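Esterase D (Lactobacillus rhamnosus, PDB 3DLT) is an alpha/beta-hydrolase-type esterase that hydrolyses carboxylic esters. Local coordinates at the butanoic acid site. Sequence-based numbering; all coordinates share one arbitrary frame.

The butanoic acid site. Residues 132-136, 166. With BUA (butanoic acid), chain B.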
ATOM      1  N   HIS A 132       3.021 -10.638 -11.378  1.00 46.30           N
ATOM      2  CA  HIS A 132       3.729  -9.374 -11.320  1.00 46.00           C
ATOM      3  C   HIS A 132       5.043  -9.356 -12.093  1.00 46.27           C
ATOM      4  O   HIS A 132       5.654 -10.405 -12.337  1.00 45.98           O
ATOM      5  CB  HIS A 132       3.958  -8.962  -9.859  1.00 45.88           C
ATOM      6  CG  HIS A 132       4.533 -10.039  -8.982  1.00 45.06           C
ATOM      7  ND1 HIS A 132       5.835 -10.468  -9.085  1.00 43.79           N
ATOM      8  CD2 HIS A 132       3.987 -10.752  -7.967  1.00 44.95           C
ATOM      9  CE1 HIS A 132       6.066 -11.403  -8.182  1.00 44.44           C
ATOM     10  NE2 HIS A 132       4.963 -11.590  -7.480  1.00 44.51           N
ATOM     11  N   HIS A 133       5.438  -8.143 -12.482  1.00 46.31           N
ATOM     12  CA  HIS A 133       6.721  -7.880 -13.133  1.00 46.87           C
ATOM     13  C   HIS A 133       7.437  -6.824 -12.338  1.00 46.98           C
ATOM     14  O   HIS A 133       7.569  -5.681 -12.777  1.00 47.04           O
ATOM     15  CB  HIS A 133       6.546  -7.388 -14.579  1.00 47.22           C
ATOM     16  CG  HIS A 133       5.993  -8.421 -15.514  1.00 47.01           C
ATOM     17  ND1 HIS A 133       5.238  -8.095 -16.621  1.00 48.34           N
ATOM     18  CD2 HIS A 133       6.072  -9.776 -15.497  1.00 48.40           C
ATOM     19  CE1 HIS A 133       4.883  -9.204 -17.252  1.00 49.01           C
ATOM     20  NE2 HIS A 133       5.371 -10.238 -16.586  1.00 49.14           N
ATOM     21  N   LEU A 134       7.917  -7.228 -11.171  1.00 47.66           N
ATOM     22  CA  LEU A 134       8.536  -6.314 -10.224  1.00 48.68           C
ATOM     23  C   LEU A 134      10.033  -6.286 -10.337  1.00 49.34           C
ATOM     24  O   LEU A 134      10.647  -5.287  -9.999  1.00 50.00           O
ATOM     25  CB  LEU A 134       8.149  -6.697  -8.793  1.00 48.89           C
ATOM     26  CG  LEU A 134       6.643  -6.608  -8.509  1.00 49.55           C
ATOM     27  CD1 LEU A 134       6.349  -6.893  -7.059  1.00 50.36           C
ATOM     28  CD2 LEU A 134       6.084  -5.251  -8.916  1.00 49.50           C
ATOM     29  N   VAL A 135      10.621  -7.383 -10.806  1.00 49.72           N
ATOM     30  CA  VAL A 135      12.072  -7.503 -10.845  1.00 49.74           C
ATOM     31  C   VAL A 135      12.671  -6.416 -11.722  1.00 49.91           C
ATOM     32  O   VAL A 135      13.523  -5.670 -11.256  1.00 50.55           O
ATOM     33  CB  VAL A 135      12.510  -8.906 -11.266  1.00 49.48           C
ATOM     34  CG1 VAL A 135      14.009  -8.955 -11.542  1.00 49.56           C
ATOM     35  CG2 VAL A 135      12.118  -9.893 -10.181  1.00 48.86           C
ATOM     36  N   PRO A 136      12.231  -6.302 -12.981  1.00 50.46           N
ATOM     37  CA  PRO A 136      12.661  -5.126 -13.768  1.00 50.53           C
ATOM     38  C   PRO A 136      12.492  -3.746 -13.085  1.00 50.70           C
ATOM     39  O   PRO A 136      13.441  -2.929 -13.089  1.00 51.16           O
ATOM     40  CB  PRO A 136      11.801  -5.209 -15.041  1.00 50.55           C
ATOM     41  CG  PRO A 136      10.904  -6.398 -14.881  1.00 50.58           C
ATOM     42  CD  PRO A 136      11.434  -7.244 -13.786  1.00 50.35           C
ATOM     43  N   LEU A 166      10.441 -11.636  -2.970  1.00 46.58           N
ATOM     44  CA  LEU A 166       9.205 -11.607  -3.744  1.00 46.14           C
ATOM     45  C   LEU A 166       8.381 -12.818  -3.439  1.00 45.89           C
ATOM     46  O   LEU A 166       7.172 -12.751  -3.410  1.00 45.81           O
ATOM     47  CB  LEU A 166       9.487 -11.530  -5.238  1.00 46.12           C
ATOM     48  CG  LEU A 166       9.952 -10.150  -5.690  1.00 46.34           C
ATOM     49  CD1 LEU A 166      10.211 -10.147  -7.184  1.00 45.67           C
ATOM     50  CD2 LEU A 166       8.946  -9.057  -5.280  1.00 46.83           C
TER
HETATM   51  C1  BUA B 246       9.498 -13.899 -10.059  1.00 61.05           C
HETATM   52  C2  BUA B 246       9.671 -12.641 -10.870  1.00 59.98           C
HETATM   53  C3  BUA B 246       8.336 -11.955 -11.080  1.00 59.63           C
HETATM   54  C4  BUA B 246       8.517 -10.458 -11.054  1.00 58.24           C
HETATM   55  O1  BUA B 246       9.269  -9.938 -11.897  1.00 56.16           O
HETATM   56  O2  BUA B 246       7.899  -9.787 -10.201  1.00 58.65           O
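Butanoic acid illustrates how the start of a helix can receive an acid group, probably as a carboxylate: its head caps the first turn of helix 134-149, whose backbone N-H groups face it. Butanoic acid O1 accepts from Val135 N at 3.1 Å, nearly straight (168° at the hydrogen). Butanoic acid O2 takes two donors. One is Leu134 N, 2.7 Å from butanoic acid O2 and also 3.1 Å from O1, so it faces both oxygens. The other is the imidazole nitrogen His132 ND1, an unusually short 2.4 Å from butanoic acid O2 and less straight (154°), with O2 close to the ring plane. His132 gets there through a crowded first torsion, CG between the backbone N and the carbonyl carbon (chi1 49°), and Leu134 CD1 lies over one ring face, toward its rim. An alanine at His132 would remove the imidazole donor and would probably hold O2 less firmly. His132 O, 3.2 Å from butanoic acid O2, would be unfavourable to a carboxylate but could bond a protonated acid. The tail is read more loosely: His132 CE1 lies 3.7 Å from butanoic acid C3, and Val135 CG2 flanks C2. The structure alone does not show whether the acid is a product or came from purification or crystallisation. The site lies where the loop carrying His132 and His133 enters helix 134-149, its centre about 11 Å from the predicted nucleophile Ser101 and 10 Å from Asp195, the predicted charge-relay acid, beside rather than touching them.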